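Local coordinates for protein putative acyl-CoA thioester hydrolase YbhC (Escherichia coli K-12, PDB 3GRH) that is a putative outer-membrane thioesterase of the pectinesterase family that neither binds pectin nor shows pectinesterase activity, at residues V270-E276 / F290-R296. Numbering follows the deposited sequence.
Sequences VTNSYIE and FDNTEFR
Two successive coils of a right-handed parallel beta-helix meet where Val-270 to Glu-276 stacks on Phe-290 to Arg-296, each segment turning a corner from one strand into the next. The register is unbroken, Val-270 lying over Phe-290 and Glu-276 over Arg-296, and strands 274-276 and 294-296 run parallel within 16°. Five backbone hydrogen bonds join the coils, from Asp-291 N to Val-270 O (2.8 Å) through to Arg-296 N to Ile-275 O (2.9 Å). At the corner Asn-272 and Asn-292, both with positive phi, lie side by side, their amide planes 22° apart and ND2 of Asn-272 3.6 Å from CB of Asn-292; OD1 of Asn-272 bonds instead to Asn-238 of the preceding coil. OG of the buried Ser-273 reaches back to Thr-271 O (2.9 Å), approaching from above the carbonyl plane, and also accepts a hydrogen bond from Val-240 N. Inside the helix, Ile-275 extends CD1 across the corner to CE1 of Phe-290 (3.8 Å), which also meets CG2 of Val-270, while CG2 of Thr-293 sits over one face of the Phe-295 ring, toward its rim. The Phe-295 ring stacks on Phe-328 of the next coil. On the outer surface, the Tyr-274 ring, with CG anti to the backbone N (chi1 173°), runs alongside Glu-294, whose carboxylate stands nearly perpendicular to it at its edge. Tyr-274 OH donates to the anti lone pair of Glu-276 OE1 (2.5 Å) and rests on CB of Arg-296 (3.3 Å). Bends at chi2 and chi3 return the arginine to Glu-294, giving an Arg-296 NH2 to Glu-294 OE2 salt bridge of 2.8 Å. In-register parallel coils, with asparagine over asparagine at the corner and an apolar interior, are as expected of the pectinesterase family's right-handed parallel beta-helix.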
loop_
_atom_site.group_PDB
_atom_site.type_symbol
_atom_site.label_atom_id
_atom_site.label_comp_id
_atom_site.label_asym_id
_atom_site.label_seq_id
_atom_site.Cartn_x
_atom_site.Cartn_y
_atom_site.Cartn_z
ATOM N N VAL A 270 -2.449 5.407 -5.725
ATOM C CA VAL A 270 -2.262 4.132 -6.469
ATOM C C VAL A 270 -3.447 4.026 -7.431
ATOM O O VAL A 270 -4.611 4.081 -7.002
ATOM C CB VAL A 270 -2.296 2.934 -5.510
ATOM C CG1 VAL A 270 -2.160 1.559 -6.288
ATOM C CG2 VAL A 270 -1.240 3.062 -4.426
ATOM N N THR A 271 -3.177 4.010 -8.727
ATOM C CA THR A 271 -4.194 3.945 -9.732
ATOM C C THR A 271 -4.006 2.770 -10.696
ATOM O O THR A 271 -2.843 2.399 -11.031
ATOM C CB THR A 271 -4.217 5.229 -10.578
ATOM O OG1 THR A 271 -2.909 5.525 -11.127
ATOM C CG2 THR A 271 -4.656 6.440 -9.693
ATOM N N ASN A 272 -5.123 2.177 -11.143
ATOM C CA ASN A 272 -5.060 1.276 -12.269
ATOM C C ASN A 272 -4.156 0.077 -11.999
ATOM O O ASN A 272 -3.535 -0.402 -12.908
ATOM C CB ASN A 272 -4.624 1.982 -13.532
ATOM C CG ASN A 272 -5.450 3.142 -13.840
ATOM O OD1 ASN A 272 -4.969 4.288 -14.174
ATOM N ND2 ASN A 272 -6.700 2.908 -13.755
ATOM N N SER A 273 -4.093 -0.353 -10.750
ATOM C CA SER A 273 -3.123 -1.367 -10.307
ATOM C C SER A 273 -3.794 -2.654 -9.837
ATOM O O SER A 273 -5.011 -2.748 -9.839
ATOM C CB SER A 273 -2.183 -0.822 -9.270
ATOM O OG SER A 273 -1.336 0.231 -9.813
ATOM N N TYR A 274 -2.972 -3.648 -9.567
ATOM C CA TYR A 274 -3.452 -4.947 -9.134
ATOM C C TYR A 274 -2.644 -5.315 -7.946
ATOM O O TYR A 274 -1.444 -5.328 -8.043
ATOM C CB TYR A 274 -3.292 -5.956 -10.221
ATOM C CG TYR A 274 -3.609 -7.368 -9.822
ATOM C CD1 TYR A 274 -4.885 -7.808 -9.762
ATOM C CD2 TYR A 274 -2.624 -8.231 -9.479
ATOM C CE1 TYR A 274 -5.188 -9.082 -9.358
ATOM C CE2 TYR A 274 -2.930 -9.530 -9.135
ATOM C CZ TYR A 274 -4.193 -9.912 -9.034
ATOM O OH TYR A 274 -4.558 -11.227 -8.681
ATOM N N ILE A 275 -3.290 -5.654 -6.824
ATOM C CA ILE A 275 -2.578 -5.987 -5.578
ATOM C C ILE A 275 -3.134 -7.298 -5.050
ATOM O O ILE A 275 -4.341 -7.474 -5.000
ATOM C CB ILE A 275 -2.779 -4.871 -4.543
ATOM C CG1 ILE A 275 -2.326 -3.571 -5.133
ATOM C CG2 ILE A 275 -1.974 -5.236 -3.256
ATOM C CD1 ILE A 275 -2.450 -2.367 -4.138
ATOM N N GLU A 276 -2.247 -8.251 -4.817
ATOM C CA GLU A 276 -2.649 -9.637 -4.444
ATOM C C GLU A 276 -1.985 -9.980 -3.118
ATOM O O GLU A 276 -0.845 -9.618 -2.862
ATOM C CB GLU A 276 -2.123 -10.576 -5.516
ATOM C CG GLU A 276 -2.449 -12.023 -5.365
ATOM C CD GLU A 276 -2.053 -12.802 -6.592
ATOM O OE1 GLU A 276 -2.663 -12.604 -7.697
ATOM O OE2 GLU A 276 -1.150 -13.684 -6.454
ATOM N N PHE A 290 -6.553 4.677 -3.403
ATOM C CA PHE A 290 -6.523 3.612 -4.419
ATOM C C PHE A 290 -7.671 3.890 -5.322
ATOM O O PHE A 290 -8.802 3.863 -4.872
ATOM C CB PHE A 290 -6.759 2.264 -3.747
ATOM C CG PHE A 290 -5.700 1.870 -2.792
ATOM C CD1 PHE A 290 -4.592 1.195 -3.278
ATOM C CD2 PHE A 290 -5.806 2.114 -1.437
ATOM C CE1 PHE A 290 -3.600 0.785 -2.445
ATOM C CE2 PHE A 290 -4.770 1.698 -0.603
ATOM C CZ PHE A 290 -3.659 1.063 -1.146
ATOM N N ASP A 291 -7.427 4.137 -6.597
ATOM C CA ASP A 291 -8.490 4.400 -7.578
ATOM C C ASP A 291 -8.382 3.351 -8.692
ATOM O O ASP A 291 -7.281 3.099 -9.221
ATOM C CB ASP A 291 -8.433 5.799 -8.086
ATOM C CG ASP A 291 -9.705 6.232 -8.849
ATOM O OD1 ASP A 291 -9.753 7.426 -9.234
ATOM O OD2 ASP A 291 -10.661 5.442 -9.069
ATOM N N ASN A 292 -9.498 2.724 -9.065
ATOM C CA ASN A 292 -9.481 1.710 -10.071
ATOM C C ASN A 292 -8.407 0.657 -9.927
ATOM O O ASN A 292 -7.722 0.286 -10.900
ATOM C CB ASN A 292 -9.411 2.386 -11.393
ATOM C CG ASN A 292 -10.676 3.171 -11.656
ATOM O OD1 ASN A 292 -11.725 2.565 -11.904
ATOM N ND2 ASN A 292 -10.614 4.504 -11.596
ATOM N N THR A 293 -8.295 0.184 -8.706
ATOM C CA THR A 293 -7.357 -0.850 -8.345
ATOM C C THR A 293 -8.129 -2.110 -8.079
ATOM O O THR A 293 -9.219 -2.107 -7.514
ATOM C CB THR A 293 -6.465 -0.373 -7.195
ATOM O OG1 THR A 293 -5.634 0.660 -7.739
ATOM C CG2 THR A 293 -5.595 -1.501 -6.668
ATOM N N GLU A 294 -7.571 -3.240 -8.480
ATOM C CA GLU A 294 -8.128 -4.542 -8.143
ATOM C C GLU A 294 -7.359 -5.156 -7.022
ATOM O O GLU A 294 -6.117 -5.198 -7.006
ATOM C CB GLU A 294 -8.052 -5.481 -9.347
ATOM C CG GLU A 294 -8.613 -6.861 -9.045
ATOM C CD GLU A 294 -8.690 -7.835 -10.220
ATOM O OE1 GLU A 294 -8.432 -7.499 -11.407
ATOM O OE2 GLU A 294 -9.005 -9.005 -9.931
ATOM N N PHE A 295 -8.083 -5.595 -6.011
ATOM C CA PHE A 295 -7.520 -6.294 -4.882
ATOM C C PHE A 295 -7.973 -7.750 -4.929
ATOM O O PHE A 295 -9.168 -8.027 -5.049
ATOM C CB PHE A 295 -7.996 -5.653 -3.597
ATOM C CG PHE A 295 -7.633 -4.221 -3.442
ATOM C CD1 PHE A 295 -6.535 -3.876 -2.792
ATOM C CD2 PHE A 295 -8.467 -3.246 -3.894
ATOM C CE1 PHE A 295 -6.249 -2.510 -2.622
ATOM C CE2 PHE A 295 -8.137 -1.918 -3.808
ATOM C CZ PHE A 295 -6.983 -1.576 -3.150
ATOM N N ARG A 296 -7.016 -8.671 -4.918
ATOM C CA ARG A 296 -7.324 -10.122 -5.002
ATOM C C ARG A 296 -6.777 -10.812 -3.787
ATOM O O ARG A 296 -5.563 -10.719 -3.462
ATOM C CB ARG A 296 -6.723 -10.750 -6.250
ATOM C CG ARG A 296 -6.854 -12.272 -6.330
ATOM C CD ARG A 296 -8.134 -12.669 -7.025
ATOM N NE ARG A 296 -8.182 -12.096 -8.385
ATOM C CZ ARG A 296 -9.124 -12.322 -9.299
ATOM N NH1 ARG A 296 -10.149 -13.161 -9.076
ATOM N NH2 ARG A 296 -9.028 -11.707 -10.466
#